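Local coordinates for protein proline dehydrogenase (Bradyrhizobium japonicum USDA 110, PDB 3HAZ) that probably oxidises proline to glutamate in two steps, coupling an FAD-dependent proline dehydrogenase to an NAD-dependent aldehyde dehydrogenase within one polypeptide, at residues Gln936-Tyr941 with Gln954-Asn959; Phe617-Tyr621 with Ala968-Leu974; Leu902-Arg907 with Ile931-Val935. All blocks are in the same frame, centred on the assembly; numbering follows the deposited sequence.

Contact 1. Residues Gln936-Tyr941 with Gln954-Asn959; sequences QVGNIY and QPFGGN. With NAD (nicotinamide-adenine-dinucleotide), chain D.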
loop_
_atom_site.group_PDB
_atom_site.type_symbol
_atom_site.label_atom_id
_atom_site.label_comp_id
_atom_site.label_asym_id
_atom_site.label_seq_id
_atom_site.Cartn_x
_atom_site.Cartn_y
_atom_site.Cartn_z
ATOM N N GLN A 936 5.893 -38.585 18.370
ATOM C CA GLN A 936 5.611 -38.381 16.951
ATOM C C GLN A 936 4.114 -38.448 16.632
ATOM O O GLN A 936 3.708 -38.415 15.470
ATOM C CB GLN A 936 6.377 -39.406 16.107
ATOM C CG GLN A 936 7.772 -38.958 15.700
ATOM C CD GLN A 936 8.406 -39.890 14.677
ATOM O OE1 GLN A 936 8.842 -40.991 15.012
ATOM N NE2 GLN A 936 8.463 -39.447 13.425
ATOM N N VAL A 937 3.309 -38.549 17.680
ATOM C CA VAL A 937 1.856 -38.646 17.579
ATOM C C VAL A 937 1.248 -37.575 16.672
ATOM O O VAL A 937 1.710 -36.441 16.657
ATOM C CB VAL A 937 1.245 -38.526 18.989
ATOM C CG1 VAL A 937 -0.258 -38.673 18.939
ATOM C CG2 VAL A 937 1.858 -39.590 19.895
ATOM N N GLY A 938 0.196 -37.934 15.937
ATOM C CA GLY A 938 -0.410 -37.020 14.977
ATOM C C GLY A 938 -1.146 -35.828 15.579
ATOM O O GLY A 938 -1.082 -34.716 15.055
ATOM N N ASN A 939 -1.854 -36.059 16.681
ATOM C CA ASN A 939 -2.655 -35.014 17.305
ATOM C C ASN A 939 -2.385 -34.960 18.800
ATOM O O ASN A 939 -2.637 -35.928 19.527
ATOM C CB ASN A 939 -4.150 -35.236 17.037
ATOM C CG ASN A 939 -4.544 -34.909 15.598
ATOM O OD1 ASN A 939 -4.382 -35.726 14.693
ATOM N ND2 ASN A 939 -5.081 -33.712 15.391
ATOM N N ILE A 940 -1.838 -33.832 19.242
ATOM C CA ILE A 940 -1.527 -33.612 20.651
ATOM C C ILE A 940 -2.486 -32.561 21.204
ATOM O O ILE A 940 -2.646 -31.478 20.633
ATOM C CB ILE A 940 -0.049 -33.188 20.828
ATOM C CG1 ILE A 940 0.872 -34.281 20.264
ATOM C CG2 ILE A 940 0.283 -32.894 22.295
ATOM C CD1 ILE A 940 2.343 -33.955 20.351
ATOM N N TYR A 941 -3.161 -32.912 22.289
ATOM C CA TYR A 941 -4.115 -32.017 22.929
ATOM C C TYR A 941 -3.629 -31.668 24.336
ATOM O O TYR A 941 -3.377 -32.555 25.160
ATOM C CB TYR A 941 -5.486 -32.683 23.016
ATOM C CG TYR A 941 -6.184 -32.896 21.688
ATOM C CD1 TYR A 941 -6.168 -34.138 21.058
ATOM C CD2 TYR A 941 -6.887 -31.859 21.081
ATOM C CE1 TYR A 941 -6.829 -34.341 19.853
ATOM C CE2 TYR A 941 -7.546 -32.047 19.877
ATOM C CZ TYR A 941 -7.515 -33.286 19.263
ATOM O OH TYR A 941 -8.174 -33.460 18.059
ATOM N N GLN A 954 -8.279 -28.786 13.646
ATOM C CA GLN A 954 -7.362 -29.862 14.005
ATOM C C GLN A 954 -7.290 -30.889 12.877
ATOM O O GLN A 954 -8.026 -31.881 12.893
ATOM C CB GLN A 954 -7.775 -30.557 15.312
ATOM C CG GLN A 954 -7.680 -29.663 16.547
ATOM C CD GLN A 954 -9.018 -29.094 16.962
ATOM O OE1 GLN A 954 -10.063 -29.682 16.682
ATOM N NE2 GLN A 954 -8.994 -27.952 17.655
ATOM N N PRO A 955 -6.421 -30.647 11.882
ATOM C CA PRO A 955 -6.199 -31.695 10.875
ATOM C C PRO A 955 -5.899 -32.976 11.628
ATOM O O PRO A 955 -5.041 -32.980 12.511
ATOM C CB PRO A 955 -4.964 -31.201 10.121
ATOM C CG PRO A 955 -5.060 -29.693 10.228
ATOM C CD PRO A 955 -5.631 -29.431 11.608
ATOM N N PHE A 956 -6.631 -34.033 11.313
ATOM C CA PHE A 956 -6.630 -35.213 12.148
ATOM C C PHE A 956 -6.037 -36.429 11.441
ATOM O O PHE A 956 -6.332 -36.685 10.277
ATOM C CB PHE A 956 -8.053 -35.510 12.625
ATOM C CG PHE A 956 -8.136 -36.697 13.534
ATOM C CD1 PHE A 956 -7.919 -36.557 14.896
ATOM C CD2 PHE A 956 -8.414 -37.958 13.028
ATOM C CE1 PHE A 956 -7.979 -37.652 15.741
ATOM C CE2 PHE A 956 -8.483 -39.060 13.871
ATOM C CZ PHE A 956 -8.266 -38.904 15.227
ATOM N N GLY A 957 -5.208 -37.181 12.157
ATOM C CA GLY A 957 -4.605 -38.381 11.607
ATOM C C GLY A 957 -3.227 -38.634 12.182
ATOM O O GLY A 957 -2.483 -37.700 12.486
ATOM N N GLY A 958 -2.877 -39.905 12.316
ATOM C CA GLY A 958 -1.657 -40.269 13.007
ATOM C C GLY A 958 -0.658 -40.966 12.115
ATOM O O GLY A 958 -0.848 -41.049 10.907
ATOM N N ASN A 959 0.410 -41.468 12.720
ATOM C CA ASN A 959 1.449 -42.168 11.980
ATOM C C ASN A 959 1.810 -43.470 12.670
ATOM O O ASN A 959 1.083 -43.934 13.556
ATOM C CB ASN A 959 2.673 -41.272 11.819
ATOM C CG ASN A 959 2.865 -40.345 13.000
ATOM O OD1 ASN A 959 2.722 -39.125 12.879
ATOM N ND2 ASN A 959 3.165 -40.922 14.160
HETATM P PA NAD D . -12.501 -52.580 10.115
HETATM O O1A NAD D . -10.925 -52.849 9.746
HETATM O O2A NAD D . -13.031 -53.714 10.888
HETATM O O5B NAD D . -13.331 -52.427 8.675
HETATM C C5B NAD D . -13.705 -51.130 8.229
HETATM C C4B NAD D . -14.079 -51.135 6.739
HETATM O O4B NAD D . -13.205 -51.957 5.874
HETATM C C3B NAD D . -15.512 -51.719 6.404
HETATM O O3B NAD D . -16.382 -51.004 5.581
HETATM C C2B NAD D . -15.176 -53.176 6.099
HETATM O O2B NAD D . -16.191 -54.059 5.673
HETATM C C1B NAD D . -13.975 -52.996 5.276
HETATM N N9A NAD D . -13.183 -54.232 5.199
HETATM C C8A NAD D . -13.135 -55.241 6.106
HETATM N N7A NAD D . -12.227 -56.226 5.616
HETATM C C5A NAD D . -11.723 -55.776 4.375
HETATM C C6A NAD D . -10.820 -56.335 3.477
HETATM N N6A NAD D . -10.217 -57.625 3.771
HETATM N N1A NAD D . -10.501 -55.677 2.333
HETATM C C2A NAD D . -11.077 -54.448 2.058
HETATM N N3A NAD D . -11.966 -53.896 2.940
HETATM C C4A NAD D . -12.290 -54.563 4.102
HETATM O O3 NAD D . -12.674 -51.136 10.953
HETATM P PN NAD D . -14.093 -50.828 11.783
HETATM O O1N NAD D . -14.447 -52.130 12.760
HETATM O O2N NAD D . -15.183 -50.593 10.834
HETATM O O5D NAD D . -13.908 -49.472 12.737
HETATM C C5D NAD D . -13.074 -49.527 13.886
HETATM C C4D NAD D . -11.602 -49.185 13.572
HETATM O O4D NAD D . -11.368 -48.073 12.604
HETATM C C3D NAD D . -10.573 -48.896 14.749
HETATM O O3D NAD D . -9.419 -49.693 14.868
HETATM C C2D NAD D . -10.413 -47.367 14.595
HETATM O O2D NAD D . -9.530 -46.634 15.422
HETATM C C1D NAD D . -10.366 -47.227 13.129
HETATM N N1N NAD D . -10.690 -45.835 12.790
HETATM C C2N NAD D . -9.646 -44.906 12.624
HETATM C C3N NAD D . -9.961 -43.517 12.305
HETATM C C7N NAD D . -8.818 -42.505 12.113
HETATM O O7N NAD D . -9.056 -41.445 11.653
HETATM N N7N NAD D . -7.447 -42.899 12.364
HETATM C C4N NAD D . -11.375 -43.091 12.162
HETATM C C5N NAD D . -12.411 -44.015 12.324
HETATM C C6N NAD D . -12.095 -45.425 12.645
#
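The most unusual feature here is a side-chain amide, that of Asn-939, bonding two backbone groups of a loop. The side chain points at residues 954-959 and grips their backbone twice: Gly-957 N donates to Asn-939 OD1 at 3.0 Å, and Asn-939 ND2 donates to Pro-955 O at 3.0 Å, so the amide spans the peptide groups on both sides of Phe-956. Next to it the two backbones almost touch, with Gly-938 CA 4.0 Å from Gly-958 CA and a CA-H...O contact of 3.3 Å from Gly-938 CA to Gly-957 O. A CB on Gly-938 would collide with that carbonyl, and the phi of Gly-957 (148°) itself calls for glycine. Lys-967 gathers the carbonyls of Gly-938, Pro-955 and Gly-957 through its NZ. Farther along, Tyr-941 OH lies 4.0 Å from Gln-954 CB. Residues 939-941 also pair in parallel with a strand of the second subunit, which carries the sheet across the interface. Held this way, Phe-956 turns its ring edge to the nicotinamide, Phe-956 CE2 being 3.3 Å from NAD O7N, and packs on Cys-794, the predicted active-site cysteine: the loop forms one wall of an aldehyde dehydrogenase active site.

Contact 2. Residues Phe617-Tyr621 with Ala968-Leu974; sequences FCRYY and AGGPHYL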
loop_
_atom_site.group_PDB
_atom_site.type_symbol
_atom_site.label_atom_id
_atom_site.label_comp_id
_atom_site.label_asym_id
_atom_site.label_seq_id
_atom_site.Cartn_x
_atom_site.Cartn_y
_atom_site.Cartn_z
ATOM N N PHE A 617 -16.651 -30.936 6.327
ATOM C CA PHE A 617 -15.796 -31.608 5.354
ATOM C C PHE A 617 -16.089 -31.090 3.943
ATOM O O PHE A 617 -15.175 -30.772 3.188
ATOM C CB PHE A 617 -15.994 -33.122 5.384
ATOM C CG PHE A 617 -15.070 -33.845 6.328
ATOM C CD1 PHE A 617 -15.576 -34.743 7.257
ATOM C CD2 PHE A 617 -13.703 -33.642 6.276
ATOM C CE1 PHE A 617 -14.735 -35.415 8.120
ATOM C CE2 PHE A 617 -12.860 -34.304 7.140
ATOM C CZ PHE A 617 -13.374 -35.194 8.061
ATOM N N CYS A 618 -17.372 -31.005 3.600
ATOM C CA CYS A 618 -17.781 -30.561 2.271
ATOM C C CYS A 618 -17.296 -29.145 1.965
ATOM O O CYS A 618 -16.741 -28.884 0.893
ATOM C CB CYS A 618 -19.302 -30.638 2.120
ATOM S SG CYS A 618 -19.988 -32.311 2.188
ATOM N N ARG A 619 -17.507 -28.229 2.903
ATOM C CA ARG A 619 -17.151 -26.832 2.672
ATOM C C ARG A 619 -15.641 -26.633 2.661
ATOM O O ARG A 619 -15.116 -25.870 1.863
ATOM C CB ARG A 619 -17.814 -25.919 3.705
ATOM C CG ARG A 619 -19.333 -25.964 3.674
ATOM C CD ARG A 619 -19.964 -24.747 4.333
ATOM N NE ARG A 619 -21.422 -24.823 4.275
ATOM C CZ ARG A 619 -22.185 -25.296 5.256
ATOM N NH1 ARG A 619 -21.626 -25.722 6.383
ATOM N NH2 ARG A 619 -23.503 -25.341 5.112
ATOM N N TYR A 620 -14.944 -27.340 3.541
ATOM C CA TYR A 620 -13.497 -27.227 3.626
ATOM C C TYR A 620 -12.796 -27.825 2.401
ATOM O O TYR A 620 -11.908 -27.200 1.817
ATOM C CB TYR A 620 -12.974 -27.881 4.907
ATOM C CG TYR A 620 -11.467 -27.828 5.013
ATOM C CD1 TYR A 620 -10.810 -26.638 5.309
ATOM C CD2 TYR A 620 -10.700 -28.960 4.790
ATOM C CE1 TYR A 620 -9.421 -26.587 5.397
ATOM C CE2 TYR A 620 -9.317 -28.918 4.872
ATOM C CZ TYR A 620 -8.687 -27.731 5.174
ATOM O OH TYR A 620 -7.315 -27.704 5.246
ATOM N N TYR A 621 -13.188 -29.033 2.007
ATOM C CA TYR A 621 -12.618 -29.605 0.791
ATOM C C TYR A 621 -13.003 -28.783 -0.444
ATOM O O TYR A 621 -12.223 -28.667 -1.396
ATOM C CB TYR A 621 -12.991 -31.084 0.628
ATOM C CG TYR A 621 -12.369 -31.964 1.689
ATOM C CD1 TYR A 621 -11.132 -31.644 2.240
ATOM C CD2 TYR A 621 -13.008 -33.118 2.131
ATOM C CE1 TYR A 621 -10.556 -32.437 3.220
ATOM C CE2 TYR A 621 -12.438 -33.921 3.105
ATOM C CZ TYR A 621 -11.212 -33.573 3.647
ATOM O OH TYR A 621 -10.638 -34.365 4.617
ATOM N N ALA A 968 -6.656 -36.037 7.232
ATOM C CA ALA A 968 -7.995 -35.602 6.852
ATOM C C ALA A 968 -8.304 -34.235 7.468
ATOM O O ALA A 968 -7.890 -33.943 8.593
ATOM C CB ALA A 968 -9.029 -36.632 7.312
ATOM N N GLY A 969 -9.024 -33.402 6.726
ATOM C CA GLY A 969 -9.432 -32.093 7.209
ATOM C C GLY A 969 -8.271 -31.134 7.398
ATOM O O GLY A 969 -8.346 -30.208 8.210
ATOM N N GLY A 970 -7.189 -31.369 6.659
ATOM C CA GLY A 970 -6.030 -30.491 6.682
ATOM C C GLY A 970 -5.589 -30.131 5.268
ATOM O O GLY A 970 -6.118 -30.661 4.289
ATOM N N PRO A 971 -4.604 -29.234 5.149
ATOM C CA PRO A 971 -4.227 -28.661 3.853
ATOM C C PRO A 971 -3.401 -29.582 2.957
ATOM O O PRO A 971 -3.127 -29.202 1.822
ATOM C CB PRO A 971 -3.399 -27.429 4.241
ATOM C CG PRO A 971 -2.836 -27.756 5.585
ATOM C CD PRO A 971 -3.838 -28.660 6.267
ATOM N N HIS A 972 -3.022 -30.763 3.437
ATOM C CA HIS A 972 -2.203 -31.665 2.625
ATOM C C HIS A 972 -2.979 -32.870 2.109
ATOM O O HIS A 972 -2.401 -33.774 1.512
ATOM C CB HIS A 972 -0.980 -32.143 3.413
ATOM C CG HIS A 972 -0.110 -31.029 3.896
ATOM N ND1 HIS A 972 0.790 -30.382 3.078
ATOM C CD2 HIS A 972 -0.013 -30.435 5.109
ATOM C CE1 HIS A 972 1.407 -29.439 3.766
ATOM N NE2 HIS A 972 0.938 -29.450 5.001
ATOM N N TYR A 973 -4.289 -32.871 2.329
ATOM C CA TYR A 973 -5.121 -34.039 2.035
ATOM C C TYR A 973 -5.450 -34.224 0.552
ATOM O O TYR A 973 -5.240 -35.304 -0.010
ATOM C CB TYR A 973 -6.418 -33.945 2.833
ATOM C CG TYR A 973 -7.189 -35.239 2.986
ATOM C CD1 TYR A 973 -6.650 -36.318 3.683
ATOM C CD2 TYR A 973 -8.477 -35.364 2.474
ATOM C CE1 TYR A 973 -7.368 -37.496 3.847
ATOM C CE2 TYR A 973 -9.201 -36.532 2.632
ATOM C CZ TYR A 973 -8.642 -37.593 3.318
ATOM O OH TYR A 973 -9.366 -38.748 3.473
ATOM N N LEU A 974 -5.981 -33.177 -0.074
ATOM C CA LEU A 974 -6.508 -33.285 -1.431
ATOM C C LEU A 974 -5.455 -33.673 -2.466
ATOM O O LEU A 974 -5.733 -34.451 -3.379
ATOM C CB LEU A 974 -7.213 -31.989 -1.847
ATOM C CG LEU A 974 -8.515 -31.684 -1.091
ATOM C CD1 LEU A 974 -9.245 -30.493 -1.692
ATOM C CD2 LEU A 974 -9.423 -32.903 -1.059
#
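Loops without regular structure can be fixed by the aromatic side chains of a nearby helix, and residues 968-974 illustrate the principle against helix 604-629. At Ala-968 the contact is light: Ala-968 CB lies 4.5 Å from Phe-617 CE2 and 3.9 Å from Tyr-621 OH. Gly-969, whose positive phi (67°) favours glycine, supplies the one hydrogen bond between the segments, Gly-969 N donating to Tyr-621 OH at 2.8 Å; the same nitrogen lies at the edge of the Phe-617 ring, while the Tyr-620 ring comes up against the carbonyl carbon (Tyr-620 CE2 to Gly-969 C, 3.5 Å). Gly-970 opens a type I turn that runs to Tyr-973. Tyr-620 OH abuts the first peptide of this turn, 3.0 Å from Gly-970 C and 3.1 Å from Pro-971 N, which has no hydrogen to give. At the end of the turn, Tyr-973 sets its ring nearly parallel to that of Tyr-621 (14°), but the rings are slid apart, with centroids at 5.3 Å, and scarcely overlap. Leu-974 completes the surface, Leu-974 CD2 3.9 Å from Tyr-621 CD1, and also packs on Leu-628 of the same helix. Tyr-621 thus accepts a hydrogen bond through OH and offers ring carbons to Tyr-973 and Leu-974. The chemistry is mostly apolar, with one directional bond between the segments; backbone bonds of Ala-968 with Phe-956 and Gly-969 with Gly-952 also hold the loop.

Contact 3. Residues Leu902-Arg907 with Ile931-Val935; sequences LERVLR and IIDRV
Leu-906 fits between side chains of a neighbouring helix, a worked case of one bump filling one hollow. Residues 902-907 are regular helix; 931-934 form the last turn of helix 925-934, and Val-935 leaves helical geometry (phi -91°, psi 157°). The backbones come nearest at Leu-906 and Val-935, CA to CA 7.6 Å. Leu-906 (m, t) enters a hollow lined by Ile-931, Arg-934 and Val-935: Leu-906 CD2 lies 4.3 Å from Ile-931 CG2 and 4.0 Å from Val-935 CG1, and Leu-906 CD1 4.1 Å from Arg-934 CG. One turn earlier Leu-902 (t, p) meets Ile-931, Leu-902 CD2 to Ile-931 CG1 4.3 Å. Arg-934 (t, p, t) reaches across, laying one guanidinium face over Leu-906 CB. The guanidinium edge meets Glu-903 (t, p) in a two-pronged salt bridge: Arg-934 NH1 to Glu-903 OE2 2.7 Å, Arg-934 NH2 to Glu-903 OE1 2.8 Å. Arg-907 joins by charge alone, Arg-907 NE 3.3 Å from Glu-903 OE2, and Arg-934 NE pairs with Glu-910. Both helices flank the parallel strands of an alpha/beta fold, Val-905 and Ile-931 packing on Ile-768. The chemistry is therefore layered, apolar next to the sheet and ionic along the outer side of the seam.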
loop_
_atom_site.group_PDB
_atom_site.type_symbol
_atom_site.label_atom_id
_atom_site.label_comp_id
_atom_site.label_asym_id
_atom_site.label_seq_id
_atom_site.Cartn_x
_atom_site.Cartn_y
_atom_site.Cartn_z
ATOM N N LEU A 902 9.515 -39.965 33.933
ATOM C CA LEU A 902 8.785 -39.584 32.726
ATOM C C LEU A 902 9.378 -40.256 31.485
ATOM O O LEU A 902 8.647 -40.637 30.571
ATOM C CB LEU A 902 8.751 -38.068 32.542
ATOM C CG LEU A 902 8.096 -37.591 31.236
ATOM C CD1 LEU A 902 6.600 -37.905 31.219
ATOM C CD2 LEU A 902 8.331 -36.111 31.026
ATOM N N GLU A 903 10.700 -40.399 31.458
ATOM C CA GLU A 903 11.368 -41.057 30.339
ATOM C C GLU A 903 10.764 -42.435 30.099
ATOM O O GLU A 903 10.447 -42.800 28.970
ATOM C CB GLU A 903 12.866 -41.190 30.602
ATOM C CG GLU A 903 13.603 -42.007 29.546
ATOM C CD GLU A 903 13.549 -41.365 28.172
ATOM O OE1 GLU A 903 13.305 -40.141 28.094
ATOM O OE2 GLU A 903 13.752 -42.082 27.170
ATOM N N ARG A 904 10.613 -43.189 31.181
ATOM C CA ARG A 904 10.002 -44.511 31.142
ATOM C C ARG A 904 8.604 -44.444 30.529
ATOM O O ARG A 904 8.221 -45.313 29.737
ATOM C CB ARG A 904 9.931 -45.092 32.560
ATOM C CG ARG A 904 9.873 -46.605 32.626
ATOM C CD ARG A 904 10.511 -47.114 33.912
ATOM N NE ARG A 904 9.543 -47.369 34.977
ATOM C CZ ARG A 904 9.867 -47.514 36.260
ATOM N NH1 ARG A 904 8.925 -47.758 37.164
ATOM N NH2 ARG A 904 11.134 -47.407 36.643
ATOM N N VAL A 905 7.850 -43.409 30.898
ATOM C CA VAL A 905 6.498 -43.216 30.384
ATOM C C VAL A 905 6.522 -42.982 28.878
ATOM O O VAL A 905 5.719 -43.542 28.139
ATOM C CB VAL A 905 5.808 -42.013 31.050
ATOM C CG1 VAL A 905 4.532 -41.640 30.296
ATOM C CG2 VAL A 905 5.517 -42.310 32.525
ATOM N N LEU A 906 7.451 -42.142 28.440
ATOM C CA LEU A 906 7.594 -41.813 27.032
ATOM C C LEU A 906 8.045 -43.025 26.211
ATOM O O LEU A 906 7.557 -43.238 25.104
ATOM C CB LEU A 906 8.550 -40.631 26.867
ATOM C CG LEU A 906 8.028 -39.324 27.475
ATOM C CD1 LEU A 906 9.142 -38.307 27.661
ATOM C CD2 LEU A 906 6.908 -38.754 26.622
ATOM N N ARG A 907 8.958 -43.827 26.759
ATOM C CA ARG A 907 9.332 -45.083 26.112
ATOM C C ARG A 907 8.129 -46.019 26.013
ATOM O O ARG A 907 7.911 -46.651 24.987
ATOM C CB ARG A 907 10.468 -45.781 26.860
ATOM C CG ARG A 907 11.806 -45.070 26.782
ATOM C CD ARG A 907 12.941 -46.019 27.138
ATOM N NE ARG A 907 14.177 -45.315 27.473
ATOM C CZ ARG A 907 14.635 -45.155 28.711
ATOM N NH1 ARG A 907 13.961 -45.655 29.740
ATOM N NH2 ARG A 907 15.768 -44.498 28.923
ATOM N N ILE A 931 7.580 -33.061 26.100
ATOM C CA ILE A 931 6.758 -34.169 25.632
ATOM C C ILE A 931 6.484 -34.082 24.121
ATOM O O ILE A 931 6.640 -35.066 23.397
ATOM C CB ILE A 931 5.440 -34.264 26.417
ATOM C CG1 ILE A 931 5.737 -34.651 27.870
ATOM C CG2 ILE A 931 4.514 -35.278 25.759
ATOM C CD1 ILE A 931 4.555 -34.525 28.814
ATOM N N ILE A 932 6.092 -32.900 23.651
ATOM C CA ILE A 932 5.819 -32.683 22.230
ATOM C C ILE A 932 7.057 -32.988 21.383
ATOM O O ILE A 932 6.965 -33.658 20.356
ATOM C CB ILE A 932 5.354 -31.240 21.956
ATOM C CG1 ILE A 932 3.977 -30.992 22.575
ATOM C CG2 ILE A 932 5.317 -30.948 20.450
ATOM C CD1 ILE A 932 3.588 -29.515 22.605
ATOM N N ASP A 933 8.208 -32.489 21.822
ATOM C CA ASP A 933 9.470 -32.708 21.120
ATOM C C ASP A 933 9.747 -34.193 20.939
ATOM O O ASP A 933 10.230 -34.628 19.892
ATOM C CB ASP A 933 10.631 -32.082 21.900
ATOM C CG ASP A 933 11.990 -32.405 21.288
ATOM O OD1 ASP A 933 12.342 -31.766 20.272
ATOM O OD2 ASP A 933 12.708 -33.284 21.826
ATOM N N ARG A 934 9.436 -34.961 21.974
ATOM C CA ARG A 934 9.802 -36.370 22.037
ATOM C C ARG A 934 8.912 -37.297 21.202
ATOM O O ARG A 934 9.408 -38.216 20.548
ATOM C CB ARG A 934 9.805 -36.829 23.495
ATOM C CG ARG A 934 9.953 -38.322 23.677
ATOM C CD ARG A 934 11.272 -38.822 23.111
ATOM N NE ARG A 934 11.514 -40.211 23.486
ATOM C CZ ARG A 934 12.170 -40.586 24.577
ATOM N NH1 ARG A 934 12.333 -41.874 24.841
ATOM N NH2 ARG A 934 12.664 -39.670 25.404
ATOM N N VAL A 935 7.603 -37.058 21.231
ATOM C CA VAL A 935 6.646 -37.965 20.599
ATOM C C VAL A 935 6.338 -37.599 19.143
ATOM O O VAL A 935 6.497 -36.448 18.728
ATOM C CB VAL A 935 5.336 -38.041 21.406
ATOM C CG1 VAL A 935 5.631 -38.419 22.848
ATOM C CG2 VAL A 935 4.596 -36.713 21.345
#

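In the fold
All three contacts lie in the aldehyde dehydrogenase part of the chain. Contact 3 closes first along the sequence, then contact 1; both are nested inside the long loop closed by contact 2. Helix 925-934 of contact 3 is followed, after a short loop, by strand 939-942 of contact 1, and Ile-940 packs on Ile-932 and Val-935; their centres are 16 Å apart. Contacts 1 and 2, centres 15 Å apart, share the 943-977 loop, where Pro-955 packs on Gly-970. Contacts 2 and 3 do not touch, their centres 30 Å apart. Each touches the second subunit; contact 1, which holds Phe-956 of the NAD pocket, also joins its strand to that subunit's sheet.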